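PDB 5VG0: chitinase from Jonesia denitrificans, which is represented here by its N-terminal copper-dependent lytic polysaccharide monooxygenase domain, part of a longer protein that probably binds and degrades chitin. Local coordinates for residues D6-R10 with Q11-A15; T62-A65 with S66-L70. One frame throughout, in Å; residues are numbered along the deposited sequence.

Contact 1. Residues D6-R10 with Q11-A15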
loop_
_atom_site.group_PDB
_atom_site.type_symbol
_atom_site.label_atom_id
_atom_site.label_comp_id
_atom_site.label_asym_id
_atom_site.label_seq_id
_atom_site.Cartn_x
_atom_site.Cartn_y
_atom_site.Cartn_z
ATOM N N ASP A 6 4.631 0.891 -7.610
ATOM C CA ASP A 6 5.223 -0.263 -8.263
ATOM C C ASP A 6 5.718 -1.240 -7.192
ATOM O O ASP A 6 6.467 -0.865 -6.321
ATOM C CB ASP A 6 6.380 0.160 -9.148
ATOM C CG ASP A 6 6.919 -0.987 -9.959
ATOM O OD1 ASP A 6 6.104 -1.702 -10.569
ATOM O OD2 ASP A 6 8.149 -1.177 -9.976
ATOM N N PRO A 7 5.253 -2.503 -7.221
ATOM C CA PRO A 7 4.121 -2.992 -8.005
ATOM C C PRO A 7 2.894 -2.169 -7.633
ATOM O O PRO A 7 2.766 -1.725 -6.498
ATOM C CB PRO A 7 3.978 -4.452 -7.563
ATOM C CG PRO A 7 4.704 -4.592 -6.327
ATOM C CD PRO A 7 5.700 -3.490 -6.221
ATOM N N PRO A 8 1.986 -1.944 -8.573
ATOM C CA PRO A 8 0.906 -0.992 -8.294
ATOM C C PRO A 8 -0.038 -1.475 -7.211
ATOM O O PRO A 8 -0.499 -2.616 -7.215
ATOM C CB PRO A 8 0.185 -0.860 -9.638
ATOM C CG PRO A 8 0.587 -2.028 -10.411
ATOM C CD PRO A 8 1.963 -2.388 -9.977
ATOM N N SER A 9 -0.363 -0.567 -6.299
ATOM C CA SER A 9 -1.399 -0.796 -5.317
ATOM C C SER A 9 -2.786 -0.756 -5.966
ATOM O O SER A 9 -2.980 -0.274 -7.084
ATOM C CB SER A 9 -1.313 0.261 -4.224
ATOM O OG SER A 9 -1.440 1.561 -4.781
ATOM N N ARG A 10 -3.777 -1.227 -5.211
ATOM C CA ARG A 10 -5.158 -1.155 -5.670
ATOM C C ARG A 10 -5.542 0.280 -6.023
ATOM O O ARG A 10 -6.140 0.523 -7.076
ATOM C CB ARG A 10 -6.102 -1.776 -4.634
ATOM C CG ARG A 10 -5.942 -3.287 -4.512
ATOM C CD ARG A 10 -6.976 -3.898 -3.601
ATOM N NE ARG A 10 -6.788 -5.338 -3.536
ATOM C CZ ARG A 10 -7.544 -6.179 -2.862
ATOM N NH1 ARG A 10 -8.572 -5.756 -2.160
ATOM N NH2 ARG A 10 -7.246 -7.462 -2.918
ATOM N N GLN A 11 -5.175 1.243 -5.183
ATOM C CA GLN A 11 -5.518 2.627 -5.483
ATOM C C GLN A 11 -4.773 3.134 -6.712
ATOM O O GLN A 11 -5.323 3.929 -7.476
ATOM C CB GLN A 11 -5.337 3.550 -4.266
ATOM C CG GLN A 11 -3.989 3.516 -3.566
ATOM C CD GLN A 11 -4.016 2.622 -2.353
ATOM O OE1 GLN A 11 -4.318 1.433 -2.459
ATOM N NE2 GLN A 11 -3.747 3.185 -1.192
ATOM N N ALA A 12 -3.518 2.704 -6.910
ATOM C CA ALA A 12 -2.786 3.090 -8.117
ATOM C C ALA A 12 -3.471 2.595 -9.379
ATOM O O ALA A 12 -3.542 3.313 -10.383
ATOM C CB ALA A 12 -1.368 2.534 -8.074
ATOM N N LEU A 13 -3.983 1.369 -9.350
ATOM C CA LEU A 13 -4.645 0.801 -10.517
ATOM C C LEU A 13 -5.933 1.539 -10.818
ATOM O O LEU A 13 -6.263 1.780 -11.985
ATOM C CB LEU A 13 -4.894 -0.683 -10.286
ATOM C CG LEU A 13 -3.611 -1.518 -10.232
ATOM C CD1 LEU A 13 -3.886 -2.877 -9.626
ATOM C CD2 LEU A 13 -2.982 -1.668 -11.576
ATOM N N CYS A 14 -6.672 1.918 -9.785
ATOM C CA CYS A 14 -7.851 2.744 -9.984
ATOM C C CYS A 14 -7.466 4.071 -10.645
ATOM O O CYS A 14 -8.097 4.505 -11.615
ATOM C CB CYS A 14 -8.549 3.004 -8.644
ATOM S SG CYS A 14 -9.347 1.558 -7.937
ATOM N N ALA A 15 -6.446 4.742 -10.110
ATOM C CA ALA A 15 -6.073 6.074 -10.574
ATOM C C ALA A 15 -5.496 6.043 -11.981
ATOM O O ALA A 15 -5.565 7.043 -12.698
ATOM C CB ALA A 15 -5.087 6.697 -9.588
#

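Contact 2. Residues T62-A65 with S66-L70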
loop_
_atom_site.group_PDB
_atom_site.type_symbol
_atom_site.label_atom_id
_atom_site.label_comp_id
_atom_site.label_asym_id
_atom_site.label_seq_id
_atom_site.Cartn_x
_atom_site.Cartn_y
_atom_site.Cartn_z
ATOM N N THR A 62 0.047 -8.353 -10.299
ATOM C CA THR A 62 1.356 -8.140 -10.892
ATOM C C THR A 62 2.242 -9.336 -10.591
ATOM O O THR A 62 2.333 -9.778 -9.445
ATOM C CB THR A 62 1.981 -6.873 -10.319
ATOM O OG1 THR A 62 1.093 -5.778 -10.525
ATOM C CG2 THR A 62 3.316 -6.563 -10.976
ATOM N N GLU A 63 2.913 -9.840 -11.615
ATOM C CA GLU A 63 3.860 -10.933 -11.447
ATOM C C GLU A 63 5.188 -10.371 -10.964
ATOM O O GLU A 63 5.749 -9.450 -11.576
ATOM C CB GLU A 63 4.077 -11.652 -12.776
ATOM C CG GLU A 63 2.832 -12.373 -13.286
ATOM C CD GLU A 63 2.987 -12.962 -14.676
ATOM O OE1 GLU A 63 4.121 -13.001 -15.202
ATOM O OE2 GLU A 63 1.962 -13.394 -15.242
ATOM N N ILE A 64 5.699 -10.922 -9.870
ATOM C CA ILE A 64 6.942 -10.458 -9.270
ATOM C C ILE A 64 7.763 -11.667 -8.843
ATOM O O ILE A 64 7.281 -12.797 -8.810
ATOM C CB ILE A 64 6.708 -9.520 -8.056
ATOM C CG1 ILE A 64 5.960 -10.243 -6.938
ATOM C CG2 ILE A 64 5.974 -8.255 -8.478
ATOM C CD1 ILE A 64 5.990 -9.501 -5.628
ATOM N N ALA A 65 9.012 -11.403 -8.493
ATOM C CA ALA A 65 9.915 -12.385 -7.921
ATOM C C ALA A 65 9.822 -12.353 -6.391
ATOM O O ALA A 65 9.157 -11.501 -5.804
ATOM C CB ALA A 65 11.329 -12.079 -8.388
ATOM N N SER A 66 10.524 -13.279 -5.728
ATOM C CA SER A 66 10.461 -13.380 -4.272
ATOM C C SER A 66 11.233 -12.278 -3.572
ATOM O O SER A 66 11.014 -12.044 -2.383
ATOM C CB SER A 66 10.946 -14.739 -3.789
ATOM O OG SER A 66 12.294 -14.953 -4.152
ATOM N N THR A 67 12.142 -11.619 -4.283
ATOM C CA THR A 67 12.765 -10.373 -3.853
ATOM C C THR A 67 12.353 -9.316 -4.867
ATOM O O THR A 67 12.474 -9.530 -6.081
ATOM C CB THR A 67 14.289 -10.521 -3.794
ATOM O OG1 THR A 67 14.619 -11.350 -2.685
ATOM C CG2 THR A 67 14.973 -9.187 -3.607
ATOM N N VAL A 68 11.831 -8.196 -4.378
ATOM C CA VAL A 68 11.243 -7.180 -5.242
ATOM C C VAL A 68 11.498 -5.811 -4.641
ATOM O O VAL A 68 11.473 -5.645 -3.420
ATOM C CB VAL A 68 9.729 -7.448 -5.421
ATOM C CG1 VAL A 68 8.977 -7.319 -4.105
ATOM C CG2 VAL A 68 9.132 -6.528 -6.484
ATOM N N ASP A 69 11.717 -4.829 -5.511
ATOM C CA ASP A 69 11.803 -3.438 -5.104
ATOM C C ASP A 69 10.412 -2.830 -5.210
ATOM O O ASP A 69 9.763 -2.915 -6.257
ATOM C CB ASP A 69 12.766 -2.663 -6.002
ATOM C CG ASP A 69 14.216 -3.022 -5.770
ATOM O OD1 ASP A 69 14.533 -3.708 -4.787
ATOM O OD2 ASP A 69 15.051 -2.586 -6.588
ATOM N N LEU A 70 9.978 -2.193 -4.139
ATOM C CA LEU A 70 8.676 -1.559 -4.044
ATOM C C LEU A 70 8.884 -0.058 -3.900
ATOM O O LEU A 70 9.673 0.381 -3.064
ATOM C CB LEU A 70 7.993 -2.151 -2.829
ATOM C CG LEU A 70 6.602 -1.687 -2.540
ATOM C CD1 LEU A 70 5.867 -2.835 -1.862
ATOM C CD2 LEU A 70 6.627 -0.474 -1.659
#

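Contact 1. Residues D6-R10 with Q11-A15
With chi1 at 58°, Ser9 swings OG between its own backbone N and carbonyl carbon, which sets the hydroxyl oxygen before the first turn of the helix that follows. There OG accepts from Ala12 N, at 3.2 Å and with an N-H...O angle of 154°, so Ser9 is the N-cap. Gln11 has the same kind of first torsion (53°) and then bends at chi2, folding its chain back over the cap: Gln11 CG lies 3.4 Å from Ser9 OG, and the amide turns towards the strands, where NE2 bonds to Tyr134 O. The methyl of Ala12 closes another flank of the hydroxyl, its CB also 3.4 Å from Ser9 OG. Since Ser9 OG also bonds to Val4 O, this buried hydroxyl ties the cap to strand 2-6. Behind it the regular i to i+4 ladder begins, with Leu13 N bonded to Ser9 O at 3.0 Å and Cys14 N to Arg10 O at 3.1 Å. On the outer flank Leu13 CD2 rests on the Pro8 ring, 3.8 Å from Pro8 CG and as near to CB, while Leu13 CG leans on Ser9 O. An alanine in place of Leu13 keeps CB but removes the branch that lies on Pro8, and would probably open a gap beside the ring, leaving only the Ala12 methyl against it from the helix. Arg10 extends away from this apolar patch; its guanidinium bonds to Leu52 O, forms a salt bridge with Asp138 and a cation-pi contact with Trp59. Cys14 is disulfide-bonded to Cys23. The whole is a serine N-cap with a hydrophobic staple between Pro8 and Leu13, starting the short helix 10-15 that follows the first strand of this monooxygenase domain.

Contact 2. Residues T62-A65 with S66-L70
A short surface connection between two beta strands, 62-64 and 68-74, brings Ile64 and Val68 together from its two ends. Their side chains both point inward across the bend and meet at an angle through methyl groups. Ile64 CD1 approaches Val68 CG1 to 4.0 Å, and alongside it the branch methyl Ile64 CG2 comes within 4.1 Å of Val68 CG2, so each methyl of the valine has its own partner on the isoleucine. The torsions explain this pairing. Ile64 carries CG1 between the backbone N and the carbonyl carbon (chi1 62°), and chi2 of 166° then stretches the chain out, reaching CD1 forward to the valine. Val68, with a chi1 of 64°, turns its two methyls to the isoleucine as a fork. All these distances are ordinary van der Waals separations, and Leu113 from a neighbouring loop touches both side chains, making the pair part of a larger apolar cluster.

The connection passes from one sheet to the other of the beta-sandwich core characteristic of these monooxygenases: strand 62-64 runs parallel to strand 131-141, whereas 68-74 lies between 2-6 and 105-110 in the three-stranded sheet. Ile64 accordingly also packs on Val139 and Val141, and Val68 on Leu110.

Round the bend itself the contacts pair carbonyl oxygens with side-chain carbons. Ala65 O lies 4.1 Å from Val68 CB, on the chain's way back to the second strand, and the methyl carbon Ala65 CB sits 3.6 Å from Thr67 O. Ser66 directs its CB away from the preceding residues, and a backbone hydrogen bond to Leu113 fastens it to the neighbouring loop.

Overall arrangement
Contact 1 comes first along the chain and closes well before contact 2 opens; their centres lie about 15 Å apart within the same monooxygenase domain. The 6-10 segment leaves strand 2-6, and that strand pairs antiparallel with strand 68-74, which contact 2 enters. The two contacts touch directly where Pro8 CD packs 3.5 Å from Thr62 OG1 and Asp6 O lies 3.9 Å from Leu70 CG. The chain leading to helix 10-15 thus packs against strands 62-64 and 68-74, one from each sheet. Strand 131-141 is shared too, receiving side chains from both. Contact 1 is buried and contact 2 superficial. The Gln11 side chain of contact 1 is about 12 Å from the bound copper, whereas contact 2 lies away from that site.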